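Local atomic coordinates of uncharacterized protein (PDB entry 4HFV), a protein that is of unknown molecular function but is a putative effector of the Dot/Icm type IV secretion system, possibly acting as a metaeffector. Residues M2-V7 and V76-A81; E18-L23 and D36-S41; Y40-V45 and P51-L56; Y83-I88 and I108-N113; S136-N141 and D163-L168. All blocks are in the same frame, centred on the assembly; numbering follows the deposited sequence.

Contact 1: M2-V7 and V76-A81; sequences MSFELV and VLNALA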
# COMPACT_ATOMS: atom_id res chain seq x y z
N MSE A 2 13.98 8.29 -18.36
CA MSE A 2 14.15 9.31 -17.27
C MSE A 2 14.10 8.64 -15.89
O MSE A 2 13.07 8.07 -15.52
CB MSE A 2 13.04 10.37 -17.36
CG MSE A 2 13.21 11.56 -16.40
SE MSE A 2 11.62 12.71 -16.22
CE MSE A 2 10.49 11.54 -15.15
N SER A 3 15.19 8.74 -15.14
CA SER A 3 15.33 8.10 -13.83
C SER A 3 16.08 9.01 -12.87
O SER A 3 16.82 9.90 -13.31
CB SER A 3 16.10 6.79 -13.97
OG SER A 3 15.75 5.90 -12.93
N PHE A 4 15.95 8.77 -11.58
CA PHE A 4 16.59 9.62 -10.59
C PHE A 4 17.66 8.87 -9.82
O PHE A 4 17.40 7.82 -9.23
CB PHE A 4 15.56 10.16 -9.61
CG PHE A 4 16.13 11.05 -8.55
CD1 PHE A 4 16.67 12.31 -8.89
CD2 PHE A 4 16.12 10.68 -7.22
CE1 PHE A 4 17.19 13.15 -7.93
CE2 PHE A 4 16.63 11.50 -6.25
CZ PHE A 4 17.19 12.75 -6.60
N GLU A 5 18.87 9.42 -9.80
CA GLU A 5 19.90 8.88 -8.95
C GLU A 5 19.84 9.54 -7.55
O GLU A 5 19.88 10.80 -7.42
CB GLU A 5 21.27 9.07 -9.61
CG GLU A 5 22.33 8.09 -9.09
CD GLU A 5 23.72 8.42 -9.62
OE1 GLU A 5 24.21 7.68 -10.50
OE2 GLU A 5 24.33 9.41 -9.15
N LEU A 6 19.74 8.73 -6.50
CA LEU A 6 19.73 9.32 -5.16
C LEU A 6 21.03 10.09 -4.87
O LEU A 6 22.12 9.60 -5.17
CB LEU A 6 19.53 8.26 -4.07
CG LEU A 6 18.20 7.52 -4.08
CD1 LEU A 6 18.26 6.39 -3.06
CD2 LEU A 6 17.06 8.47 -3.76
N VAL A 7 20.92 11.27 -4.28
CA VAL A 7 22.11 11.98 -3.84
C VAL A 7 22.66 11.28 -2.60
O VAL A 7 21.90 11.02 -1.68
CB VAL A 7 21.81 13.45 -3.46
CG1 VAL A 7 23.12 14.17 -3.03
CG2 VAL A 7 21.15 14.20 -4.61
N VAL A 76 15.61 7.88 2.29
CA VAL A 76 14.76 8.68 3.16
C VAL A 76 14.97 10.18 3.02
O VAL A 76 13.98 10.95 2.86
CB VAL A 76 14.87 8.27 4.63
CG1 VAL A 76 14.01 9.19 5.52
CG2 VAL A 76 14.40 6.77 4.79
N LEU A 77 16.21 10.65 3.10
CA LEU A 77 16.44 12.10 3.04
C LEU A 77 16.09 12.67 1.66
O LEU A 77 15.45 13.70 1.58
CB LEU A 77 17.86 12.47 3.50
CG LEU A 77 18.15 13.96 3.72
CD1 LEU A 77 17.19 14.65 4.75
CD2 LEU A 77 19.59 14.18 4.13
N ASN A 78 16.47 11.99 0.57
CA ASN A 78 16.07 12.44 -0.75
C ASN A 78 14.56 12.55 -0.86
O ASN A 78 14.03 13.54 -1.35
CB ASN A 78 16.57 11.49 -1.85
CG ASN A 78 18.03 11.72 -2.22
OD1 ASN A 78 18.32 12.29 -3.26
ND2 ASN A 78 18.94 11.22 -1.41
N ALA A 79 13.85 11.50 -0.42
CA ALA A 79 12.40 11.50 -0.44
C ALA A 79 11.82 12.71 0.30
O ALA A 79 10.92 13.38 -0.20
CB ALA A 79 11.80 10.16 0.14
N LEU A 80 12.27 12.97 1.51
CA LEU A 80 11.72 14.10 2.25
C LEU A 80 12.03 15.44 1.56
O LEU A 80 11.18 16.33 1.56
CB LEU A 80 12.30 14.16 3.65
CG LEU A 80 11.77 15.27 4.55
CD1 LEU A 80 10.26 15.21 4.68
CD2 LEU A 80 12.46 15.12 5.89
N ALA A 81 13.24 15.59 1.02
CA ALA A 81 13.57 16.85 0.36
C ALA A 81 12.66 17.00 -0.83
O ALA A 81 12.10 18.08 -1.06
CB ALA A 81 15.04 16.92 -0.07

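Contact 2: E18-L23 and D36-S41; sequences ESIITL and DKLEYS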
# COMPACT_ATOMS: atom_id res chain seq x y z
N GLU A 18 23.17 23.66 4.69
CA GLU A 18 23.69 24.94 4.20
C GLU A 18 22.52 25.84 3.78
O GLU A 18 22.52 27.06 4.10
CB GLU A 18 24.67 24.79 3.05
CG GLU A 18 25.33 26.17 2.62
CD GLU A 18 25.85 27.06 3.80
OE1 GLU A 18 26.49 26.54 4.74
OE2 GLU A 18 25.62 28.30 3.77
N SER A 19 21.52 25.27 3.11
CA SER A 19 20.38 26.07 2.67
C SER A 19 19.56 26.58 3.85
O SER A 19 18.96 27.66 3.80
CB SER A 19 19.53 25.27 1.67
OG SER A 19 20.32 24.93 0.53
N ILE A 20 19.54 25.84 4.94
CA ILE A 20 18.78 26.26 6.12
C ILE A 20 19.48 27.46 6.75
O ILE A 20 18.85 28.48 7.10
CB ILE A 20 18.62 25.13 7.10
CG1 ILE A 20 17.61 24.11 6.53
CG2 ILE A 20 18.16 25.64 8.48
CD1 ILE A 20 17.58 22.78 7.30
N ILE A 21 20.79 27.35 6.90
CA ILE A 21 21.61 28.48 7.37
C ILE A 21 21.38 29.74 6.51
O ILE A 21 21.30 30.87 7.02
CB ILE A 21 23.08 28.05 7.37
CG1 ILE A 21 23.31 27.06 8.55
CG2 ILE A 21 24.01 29.24 7.43
CD1 ILE A 21 24.59 26.34 8.48
N THR A 22 21.29 29.56 5.21
CA THR A 22 21.14 30.71 4.31
C THR A 22 19.75 31.32 4.53
O THR A 22 19.61 32.52 4.62
CB THR A 22 21.34 30.25 2.83
OG1 THR A 22 22.71 29.88 2.66
CG2 THR A 22 20.96 31.40 1.84
N LEU A 23 18.74 30.45 4.64
CA LEU A 23 17.36 30.88 4.93
C LEU A 23 17.29 31.69 6.22
O LEU A 23 16.66 32.74 6.28
CB LEU A 23 16.41 29.63 5.03
CG LEU A 23 14.90 29.96 5.06
CD1 LEU A 23 14.47 30.67 3.72
CD2 LEU A 23 14.05 28.72 5.30
N ASP A 36 25.95 22.47 16.17
CA ASP A 36 25.24 21.24 16.55
C ASP A 36 23.81 21.51 17.09
O ASP A 36 23.13 20.59 17.56
CB ASP A 36 26.09 20.37 17.49
CG ASP A 36 25.86 20.67 18.95
OD1 ASP A 36 26.24 21.79 19.37
OD2 ASP A 36 25.33 19.79 19.67
N LYS A 37 23.34 22.76 16.98
CA LYS A 37 21.99 23.12 17.44
C LYS A 37 21.26 24.03 16.45
O LYS A 37 20.65 25.02 16.82
CB LYS A 37 22.05 23.76 18.83
CG LYS A 37 22.32 22.76 19.96
CD LYS A 37 22.97 23.42 21.17
CE LYS A 37 22.78 22.56 22.43
NZ LYS A 37 23.41 23.18 23.63
N LEU A 38 21.29 23.66 15.19
CA LEU A 38 20.69 24.49 14.16
C LEU A 38 19.20 24.75 14.43
O LEU A 38 18.69 25.81 14.11
CB LEU A 38 20.90 23.83 12.82
CG LEU A 38 20.73 24.63 11.57
CD1 LEU A 38 21.40 26.03 11.70
CD2 LEU A 38 21.32 23.81 10.47
N GLU A 39 18.51 23.80 15.05
CA GLU A 39 17.08 23.96 15.29
C GLU A 39 16.72 25.17 16.16
O GLU A 39 15.62 25.70 16.02
CB GLU A 39 16.40 22.67 15.86
CG GLU A 39 17.25 21.73 16.68
CD GLU A 39 18.21 20.90 15.83
OE1 GLU A 39 19.40 21.20 15.86
OE2 GLU A 39 17.81 19.94 15.14
N TYR A 40 17.62 25.59 17.03
CA TYR A 40 17.40 26.76 17.90
C TYR A 40 17.30 28.08 17.11
O TYR A 40 16.78 29.08 17.63
CB TYR A 40 18.54 26.87 18.93
CG TYR A 40 18.59 25.72 19.94
CD1 TYR A 40 17.50 24.88 20.15
CD2 TYR A 40 19.73 25.50 20.70
CE1 TYR A 40 17.55 23.84 21.09
CE2 TYR A 40 19.80 24.47 21.63
CZ TYR A 40 18.71 23.65 21.82
OH TYR A 40 18.79 22.63 22.74
N SER A 41 17.80 28.08 15.88
CA SER A 41 17.79 29.28 15.02
C SER A 41 16.57 29.32 14.12
O SER A 41 16.37 30.26 13.36
CB SER A 41 19.06 29.32 14.16
OG SER A 41 20.19 29.46 15.00

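Contact 3: Y40-V45 and P51-L56; sequences YSVKEV and PQVLVL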
# COMPACT_ATOMS: atom_id res chain seq x y z
N TYR A 40 17.62 25.59 17.03
CA TYR A 40 17.40 26.76 17.90
C TYR A 40 17.30 28.08 17.11
O TYR A 40 16.78 29.08 17.63
CB TYR A 40 18.54 26.87 18.93
CG TYR A 40 18.59 25.72 19.94
CD1 TYR A 40 17.50 24.88 20.15
CD2 TYR A 40 19.73 25.50 20.70
CE1 TYR A 40 17.55 23.84 21.09
CE2 TYR A 40 19.80 24.47 21.63
CZ TYR A 40 18.71 23.65 21.82
OH TYR A 40 18.79 22.63 22.74
N SER A 41 17.80 28.08 15.88
CA SER A 41 17.79 29.28 15.02
C SER A 41 16.57 29.32 14.12
O SER A 41 16.37 30.26 13.36
CB SER A 41 19.06 29.32 14.16
OG SER A 41 20.19 29.46 15.00
N VAL A 42 15.76 28.28 14.20
CA VAL A 42 14.66 28.12 13.27
C VAL A 42 13.62 29.21 13.47
O VAL A 42 12.90 29.57 12.55
CB VAL A 42 13.98 26.74 13.46
CG1 VAL A 42 12.98 26.79 14.64
CG2 VAL A 42 13.31 26.32 12.18
N LYS A 43 13.53 29.73 14.69
CA LYS A 43 12.64 30.84 14.97
C LYS A 43 12.82 32.03 13.98
O LYS A 43 11.92 32.87 13.82
CB LYS A 43 12.87 31.29 16.42
CG LYS A 43 14.38 31.52 16.72
CD LYS A 43 14.66 32.09 18.11
CE LYS A 43 16.13 32.52 18.24
NZ LYS A 43 16.49 32.71 19.68
N GLU A 44 13.97 32.09 13.32
CA GLU A 44 14.28 33.19 12.39
C GLU A 44 13.58 33.09 11.04
O GLU A 44 13.42 34.11 10.37
CB GLU A 44 15.79 33.28 12.17
CG GLU A 44 16.57 33.61 13.43
CD GLU A 44 16.47 35.07 13.87
OE1 GLU A 44 15.75 35.91 13.27
OE2 GLU A 44 17.16 35.38 14.83
N VAL A 45 13.14 31.90 10.66
CA VAL A 45 12.49 31.70 9.36
C VAL A 45 10.97 31.88 9.47
O VAL A 45 10.42 31.94 10.57
CB VAL A 45 12.88 30.34 8.73
CG1 VAL A 45 14.40 30.19 8.72
CG2 VAL A 45 12.23 29.16 9.45
N PRO A 51 8.04 24.52 10.20
CA PRO A 51 7.92 23.08 10.40
C PRO A 51 8.65 22.28 9.33
O PRO A 51 9.10 21.15 9.63
CB PRO A 51 6.39 22.82 10.39
CG PRO A 51 5.77 24.00 9.72
CD PRO A 51 6.74 25.17 9.96
N GLN A 52 8.79 22.81 8.12
CA GLN A 52 9.53 22.07 7.10
C GLN A 52 10.98 21.95 7.51
O GLN A 52 11.59 20.88 7.41
CB GLN A 52 9.40 22.78 5.77
CG GLN A 52 7.98 22.88 5.30
CD GLN A 52 7.84 23.80 4.11
OE1 GLN A 52 8.57 24.79 3.99
NE2 GLN A 52 6.92 23.47 3.20
N VAL A 53 11.54 23.04 8.03
CA VAL A 53 12.91 23.00 8.46
C VAL A 53 13.12 22.05 9.62
O VAL A 53 14.05 21.26 9.58
CB VAL A 53 13.42 24.47 8.78
CG1 VAL A 53 14.71 24.45 9.53
CG2 VAL A 53 13.60 25.21 7.50
N LEU A 54 12.23 22.08 10.62
CA LEU A 54 12.36 21.21 11.80
C LEU A 54 12.18 19.73 11.43
O LEU A 54 12.90 18.85 11.92
CB LEU A 54 11.40 21.65 12.93
CG LEU A 54 11.71 23.04 13.53
CD1 LEU A 54 10.59 23.49 14.49
CD2 LEU A 54 13.01 22.95 14.25
N VAL A 55 11.29 19.45 10.49
CA VAL A 55 11.14 18.07 10.05
C VAL A 55 12.37 17.55 9.33
O VAL A 55 12.83 16.44 9.59
CB VAL A 55 9.92 17.91 9.19
CG1 VAL A 55 9.96 16.57 8.49
CG2 VAL A 55 8.71 18.02 10.13
N LEU A 56 12.96 18.40 8.48
CA LEU A 56 14.21 18.05 7.81
C LEU A 56 15.33 17.80 8.82
O LEU A 56 16.03 16.81 8.72
CB LEU A 56 14.66 19.16 6.84
CG LEU A 56 13.93 19.16 5.50
CD1 LEU A 56 14.09 20.54 4.75
CD2 LEU A 56 14.54 18.03 4.73

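Contact 4: Y83-I88 and I108-N113; sequences YIRDQI and ISLDLN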
# COMPACT_ATOMS: atom_id res chain seq x y z
N TYR A 83 9.72 15.65 -1.36
CA TYR A 83 8.36 15.90 -0.87
C TYR A 83 8.15 17.35 -0.42
O TYR A 83 7.14 17.99 -0.75
CB TYR A 83 8.08 14.90 0.28
CG TYR A 83 6.67 14.92 0.87
CD1 TYR A 83 5.54 14.83 0.07
CD2 TYR A 83 6.50 14.99 2.25
CE1 TYR A 83 4.27 14.81 0.66
CE2 TYR A 83 5.26 14.99 2.83
CZ TYR A 83 4.15 14.90 2.05
OH TYR A 83 2.93 14.93 2.68
N ILE A 84 9.07 17.87 0.36
CA ILE A 84 8.90 19.25 0.81
C ILE A 84 9.01 20.21 -0.36
O ILE A 84 8.25 21.17 -0.43
CB ILE A 84 9.91 19.63 1.90
CG1 ILE A 84 9.46 19.00 3.23
CG2 ILE A 84 10.00 21.15 2.00
CD1 ILE A 84 10.54 18.94 4.25
N ARG A 85 9.93 19.95 -1.29
CA ARG A 85 9.99 20.74 -2.54
C ARG A 85 8.61 20.75 -3.25
O ARG A 85 8.11 21.80 -3.66
CB ARG A 85 11.04 20.14 -3.49
CG ARG A 85 11.23 20.85 -4.85
CD ARG A 85 12.46 20.33 -5.58
NE ARG A 85 12.64 20.88 -6.93
CZ ARG A 85 12.01 20.44 -8.02
NH1 ARG A 85 11.17 19.44 -7.91
NH2 ARG A 85 12.25 20.96 -9.22
N ASP A 86 7.98 19.59 -3.38
CA ASP A 86 6.70 19.53 -4.05
C ASP A 86 5.60 20.31 -3.29
O ASP A 86 4.73 20.97 -3.86
CB ASP A 86 6.30 18.07 -4.19
CG ASP A 86 5.09 17.88 -5.08
OD1 ASP A 86 5.21 18.18 -6.27
OD2 ASP A 86 4.03 17.43 -4.59
N GLN A 87 5.68 20.24 -1.98
CA GLN A 87 4.77 20.96 -1.11
C GLN A 87 4.86 22.47 -1.32
O GLN A 87 3.85 23.18 -1.34
CB GLN A 87 5.01 20.57 0.33
CG GLN A 87 4.42 19.18 0.64
CD GLN A 87 4.54 18.72 2.07
OE1 GLN A 87 5.58 18.81 2.68
NE2 GLN A 87 3.43 18.18 2.60
N ILE A 88 6.07 22.96 -1.52
CA ILE A 88 6.27 24.37 -1.82
C ILE A 88 5.76 24.71 -3.22
O ILE A 88 5.12 25.74 -3.41
CB ILE A 88 7.74 24.75 -1.66
CG1 ILE A 88 8.17 24.52 -0.21
CG2 ILE A 88 7.97 26.22 -2.03
CD1 ILE A 88 9.69 24.77 0.04
N ILE A 108 18.49 22.19 -6.44
CA ILE A 108 19.94 22.09 -6.51
C ILE A 108 20.50 20.95 -5.65
O ILE A 108 21.31 20.18 -6.11
CB ILE A 108 20.67 23.41 -6.08
CG1 ILE A 108 20.27 24.61 -6.96
CG2 ILE A 108 22.16 23.22 -6.12
CD1 ILE A 108 20.56 24.43 -8.38
N SER A 109 20.04 20.83 -4.41
CA SER A 109 20.56 19.82 -3.49
C SER A 109 20.31 18.42 -4.06
O SER A 109 21.13 17.52 -3.91
CB SER A 109 19.91 19.93 -2.12
OG SER A 109 20.36 21.07 -1.41
N LEU A 110 19.17 18.27 -4.70
CA LEU A 110 18.76 17.00 -5.26
C LEU A 110 19.39 16.73 -6.67
O LEU A 110 19.28 15.65 -7.20
CB LEU A 110 17.25 16.96 -5.31
CG LEU A 110 16.52 16.80 -3.96
CD1 LEU A 110 15.01 17.00 -4.06
CD2 LEU A 110 16.85 15.40 -3.36
N ASP A 111 20.02 17.74 -7.24
CA ASP A 111 20.62 17.66 -8.58
C ASP A 111 19.59 17.30 -9.64
O ASP A 111 19.90 16.60 -10.62
CB ASP A 111 21.83 16.71 -8.63
CG ASP A 111 22.71 16.94 -9.88
OD1 ASP A 111 22.86 18.11 -10.32
OD2 ASP A 111 23.20 15.94 -10.45
N LEU A 112 18.40 17.87 -9.50
CA LEU A 112 17.33 17.62 -10.42
C LEU A 112 17.51 18.38 -11.72
O LEU A 112 17.88 19.56 -11.75
CB LEU A 112 15.98 17.97 -9.79
CG LEU A 112 15.50 17.07 -8.65
CD1 LEU A 112 14.35 17.76 -7.95
CD2 LEU A 112 15.08 15.70 -9.18
N ASN A 113 17.25 17.67 -12.82
CA ASN A 113 17.38 18.23 -14.17
C ASN A 113 16.55 17.38 -15.14
O ASN A 113 15.98 16.34 -14.76
CB ASN A 113 18.85 18.31 -14.61
CG ASN A 113 19.53 16.94 -14.66
OD1 ASN A 113 19.16 16.06 -15.44
ND2 ASN A 113 20.55 16.75 -13.82

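Contact 5: S136-N141 and D163-L168; sequences SHVYKN and DDILEL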
# COMPACT_ATOMS: atom_id res chain seq x y z
N SER A 136 7.88 4.48 11.76
CA SER A 136 8.83 3.88 12.70
C SER A 136 9.13 4.83 13.86
O SER A 136 9.60 4.39 14.90
CB SER A 136 10.12 3.44 11.99
OG SER A 136 11.03 4.54 11.85
N HIS A 137 8.82 6.13 13.68
CA HIS A 137 9.06 7.15 14.69
C HIS A 137 7.76 7.74 15.20
O HIS A 137 7.80 8.72 15.90
CB HIS A 137 9.97 8.27 14.16
CG HIS A 137 11.37 7.82 13.90
ND1 HIS A 137 12.22 7.44 14.91
CD2 HIS A 137 12.04 7.59 12.74
CE1 HIS A 137 13.36 7.02 14.39
NE2 HIS A 137 13.27 7.10 13.07
N VAL A 138 6.63 7.10 14.90
CA VAL A 138 5.36 7.49 15.48
C VAL A 138 4.71 6.34 16.29
O VAL A 138 4.19 6.54 17.38
CB VAL A 138 4.40 7.99 14.39
CG1 VAL A 138 3.03 8.34 14.98
CG2 VAL A 138 5.00 9.22 13.66
N TYR A 139 4.73 5.13 15.74
CA TYR A 139 4.04 3.98 16.35
C TYR A 139 4.99 2.91 16.88
O TYR A 139 6.03 2.64 16.31
CB TYR A 139 3.15 3.33 15.32
CG TYR A 139 2.22 4.31 14.63
CD1 TYR A 139 1.21 4.95 15.33
CD2 TYR A 139 2.35 4.58 13.27
CE1 TYR A 139 0.35 5.80 14.70
CE2 TYR A 139 1.51 5.45 12.63
CZ TYR A 139 0.50 6.05 13.35
OH TYR A 139 -0.32 6.93 12.73
N LYS A 140 4.59 2.28 17.97
CA LYS A 140 5.26 1.06 18.43
C LYS A 140 5.32 0.05 17.29
O LYS A 140 4.32 -0.23 16.65
CB LYS A 140 4.53 0.50 19.65
CG LYS A 140 4.48 1.54 20.79
CD LYS A 140 3.63 1.06 21.99
CE LYS A 140 3.72 2.06 23.15
NZ LYS A 140 2.86 1.69 24.31
N ASN A 141 6.52 -0.47 17.03
CA ASN A 141 6.77 -1.37 15.89
C ASN A 141 6.27 -0.88 14.54
O ASN A 141 5.92 -1.69 13.68
CB ASN A 141 6.22 -2.77 16.16
CG ASN A 141 6.90 -3.83 15.30
OD1 ASN A 141 8.02 -3.62 14.79
ND2 ASN A 141 6.26 -4.97 15.15
N ASP A 163 -0.80 13.28 9.34
CA ASP A 163 -1.29 13.82 8.06
C ASP A 163 -0.29 13.49 6.96
O ASP A 163 -0.66 13.10 5.87
CB ASP A 163 -1.45 15.34 8.14
CG ASP A 163 -2.76 15.75 8.81
OD1 ASP A 163 -3.65 14.90 9.01
OD2 ASP A 163 -2.89 16.94 9.12
N ASP A 164 0.99 13.65 7.25
CA ASP A 164 2.03 13.32 6.29
C ASP A 164 2.11 11.82 5.94
O ASP A 164 2.26 11.44 4.78
CB ASP A 164 3.40 13.84 6.81
CG ASP A 164 3.86 15.09 6.09
OD1 ASP A 164 3.07 15.74 5.35
OD2 ASP A 164 5.03 15.44 6.33
N ILE A 165 1.98 10.95 6.94
CA ILE A 165 1.91 9.51 6.68
C ILE A 165 0.74 9.13 5.75
O ILE A 165 0.95 8.41 4.77
CB ILE A 165 1.86 8.74 7.97
CG1 ILE A 165 3.24 8.81 8.63
CG2 ILE A 165 1.46 7.23 7.74
CD1 ILE A 165 3.24 8.57 10.13
N LEU A 166 -0.46 9.65 6.02
CA LEU A 166 -1.61 9.42 5.16
C LEU A 166 -1.39 9.95 3.75
O LEU A 166 -1.67 9.26 2.77
CB LEU A 166 -2.86 10.09 5.75
CG LEU A 166 -3.31 9.50 7.10
CD1 LEU A 166 -4.24 10.43 7.81
CD2 LEU A 166 -3.97 8.13 6.91
N GLU A 167 -0.85 11.17 3.65
CA GLU A 167 -0.63 11.76 2.35
C GLU A 167 0.40 10.93 1.56
O GLU A 167 0.18 10.62 0.39
CB GLU A 167 -0.16 13.20 2.48
CG GLU A 167 0.36 13.80 1.15
CD GLU A 167 -0.71 14.00 0.11
OE1 GLU A 167 -1.87 14.31 0.48
OE2 GLU A 167 -0.38 13.85 -1.09
N LEU A 168 1.50 10.56 2.20
CA LEU A 168 2.54 9.77 1.56
C LEU A 168 1.97 8.43 1.12
O LEU A 168 2.25 7.92 0.02
CB LEU A 168 3.73 9.59 2.50
CG LEU A 168 4.60 10.88 2.65
CD1 LEU A 168 5.56 10.72 3.78
CD2 LEU A 168 5.37 11.12 1.36

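Contact 1: M2-V7 and V76-A81
Two hydrogen bonds join the amide of Asn78 to the backbone of Val7. Val7 N donates to Asn78 OD1 at 3.0 Å in a nearly straight bond. Its approach is tilted 29° from the carbonyl plane of the side-chain amide. Asn78 ND2 donates to Val7 O, also at 3.0 Å. This second bond lies in the Val7 carbonyl plane, on a lone pair, and close to the plane of the Asn78 amide. Both bonds use one residue of the loop, so they fix the rotation of the amide. ND2 also bonds to Ala74 O, one turn earlier in its own helix.

The remaining contacts are van der Waals. Leu6 CD2 packs on Asn78 CB at 3.6 Å. The Phe4 ring brings its edge to Asn78 OD1, with CE2 3.5 Å from that oxygen. The ring and amide planes are 65° apart. Phe4 has CG opposite its backbone N (chi1 -180°), which carries the ring edge to the same OD1 that takes the Val7 N-H. Leu12 packs on both Val7 and Asn78.

This is a helix-borne asparagine pairing with both backbone polar groups of one residue in an extended segment. It ties the N-terminal segment before helix 9-27 to helix 70-90 of this all-helical protein.

Contact 2: E18-L23 and D36-S41
Apolar packing brings Leu38 against Ile20 and Ile21, where the connection after helix 9-27 folds back onto that helix. The fold is all-helical, and this is a local return of the chain. Residues 38-41 form part of a 3-10 segment lying between helix 9-27 and helix 49-64. No hydrogen bond crosses between 18-23 and 36-41, so side-chain packing alone joins them. Together they bury 123 Å² of surface.

Leu38 is the residue of 36-41 that makes the contact. It points toward helix 9-27, and CG lies opposite the backbone N (chi1 -163°). This extends the forked end of the side chain toward the two isoleucines, which are consecutive in the helix. The fork divides between them. CD1 goes to Ile21, while CG and CD2 face Ile20.

Ile20 also points toward the 3-10 segment. Its CG2 branch lies 4.1 Å from Leu38 CG and 4.2 Å from Leu38 CD2. The two side chains meet at a slant. Ile20 and Leu38 are both buried. Ile20 also packs on Val53 and Leu57 of helix 49-64 and on Phe102 of helix 101-109. It therefore belongs to a wider apolar core.

Backbone bonds of the 3-10 type shape the turn that carries Leu38. Tyr40 N bonds to Lys37 O, and Ser41 N bonds to Leu38 O. Leu38 is further packed by Ile24 and Ile33.

The CB of Ile21 does not point straight at 36-41, but the end of its side chain comes nearer. It meets Leu38 at about a right angle, with Ile21 CG1 3.8 Å from Leu38 CD1.

Contact 3: Y40-V45 and P51-L56
Val42 meets Val53 and Leu54 and carries the direct packing between 40-45 and 51-56. Before it, Tyr40 and Ser41 belong to the same 3-10 segment. Val42 then points its two methyls at helix 49-64. CG2 is opposite the backbone N and goes mainly to Val53. It lies 3.5 Å from Val53 CG1, a close methyl-methyl contact. These two side chains run past each other in opposite directions. CG1 sits between the backbone N and the carbonyl carbon (chi1 82°). It faces Leu54, at 3.9 Å from Leu54 CD2 and 4.1 Å from Leu54 CD1. Val42 CG2 also touches this leucine, 3.9 Å from Leu54 CG, so Leu54 lies against both methyls. Val42 and Leu54 meet at about a right angle. One valine thus packs against two consecutive helix residues.

In the all-helical fold, this lays the connection after helix 9-27 along the first turns of the next helix.

At Glu44, the chain turns its carboxylate to His27 and Asn28. Backbone bonds of 3-10 type, Glu44 N to Ser41 O and Val45 N to Val42 O, keep this part tightly wound. Val45 is buried and points toward helix 49-64. Its O accepts a hydrogen bond from Gln50 NE2.

Contact 4: Y83-I88 and I108-N113
Leu112 places a methyl over the guanidinium of Arg85, and this packing dominates the contact. Leu112 CD1 sits 3.5 Å above the guanidinium plane, over its centre. Its distance to Arg85 CZ is 3.6 Å, and Arg85 NH1 is equally near. The two side chains come from opposite directions. Arg85 has its chain stretched from CG to NE (chi3 175°), which carries the flat group out from helix 70-90 to the leucine.

A looser van der Waals contact involves the aliphatic part of the arginine. Arg85 CD is 4.5 Å from Leu110 CD1. Leu110 is buried and also packs on Asn78, Ala81 and Tyr82 of the same helix as Arg85.

The backbone between the two leucines turns sharply. Asp111 has positive phi (59°) and closes helix 101-109 in a Schellman motif. Leu110 and Leu112, on either side of Asp111 in sequence, both point toward 83-88.

No hydrogen bond joins 83-88 to 108-113. The NE of Arg85 bonds to Thr107 OG1, just before 108-113 in the chain. The N-H groups of a guanidinium point outward in its plane, so a methyl over the face leaves those directions to polar partners. The arginine can therefore pack against leucine and still bond at its edge.

Contact 5: S136-N141 and D163-L168
Ile165 lays its CD1 methyl against Val138 and the Tyr139 ring. Val138 CG2 lies 4.0 Å from Ile165 CD1. These two side chains reach toward each other, tip to tip. Ile165 CG1 is opposite the carbonyl carbon (chi1 -72°) and carries the terminal methyl out from helix 161-188. The same methyl is 4.4 Å from Tyr139 CE2, a looser contact that approaches the ring at a slant.

Val138 and Tyr139 also pack on each other. Val138 CG1 lies 3.6 Å above the Tyr139 ring plane, over its centre. Val138 thus uses both methyls, one on its neighbour's ring and one on the helix.

All three touching residues are buried, and no hydrogen bond crosses between 136-141 and 163-168. The backbone of Val138 pairs instead with Leu149, and its O also accepts from Gln152 NE2.

Ile180 of the second subunit packs on both Tyr139 and Ile165, so the cluster extends into the dimer interface. The side chain of Ile165 is about 5 Å from that of Ser169, which binds succinate in a structure of this protein, though none is bound to this chain. This is a small apolar cluster where the connection after helix 120-136 meets the long helix 161-188, at the subunit boundary and close to a succinate-binding residue.

How the contacts relate
The five contacts join parts of one all-helical chain. Contacts 2 and 3 are neighbours, with centres about 7 Å apart. They share Tyr40 and Ser41 and link helix 9-27 to helix 49-64 through the connection between them. Both fall, in sequence, between the two segments of contact 1. Contacts 1 and 4 both use helix 70-90, and their centres are about 9 Å apart. Helix 49-64 packs on that helix, through Leu56 with Leu80 and Ile84, and so connects the two groups. Contact 5 comes last, its centre about 22 Å from that of contact 4. A probable hydrogen bond from Tyr83 to Asp164 connects them. The first four contacts thus join elements within one subunit, while contact 5 also lies at the subunit interface.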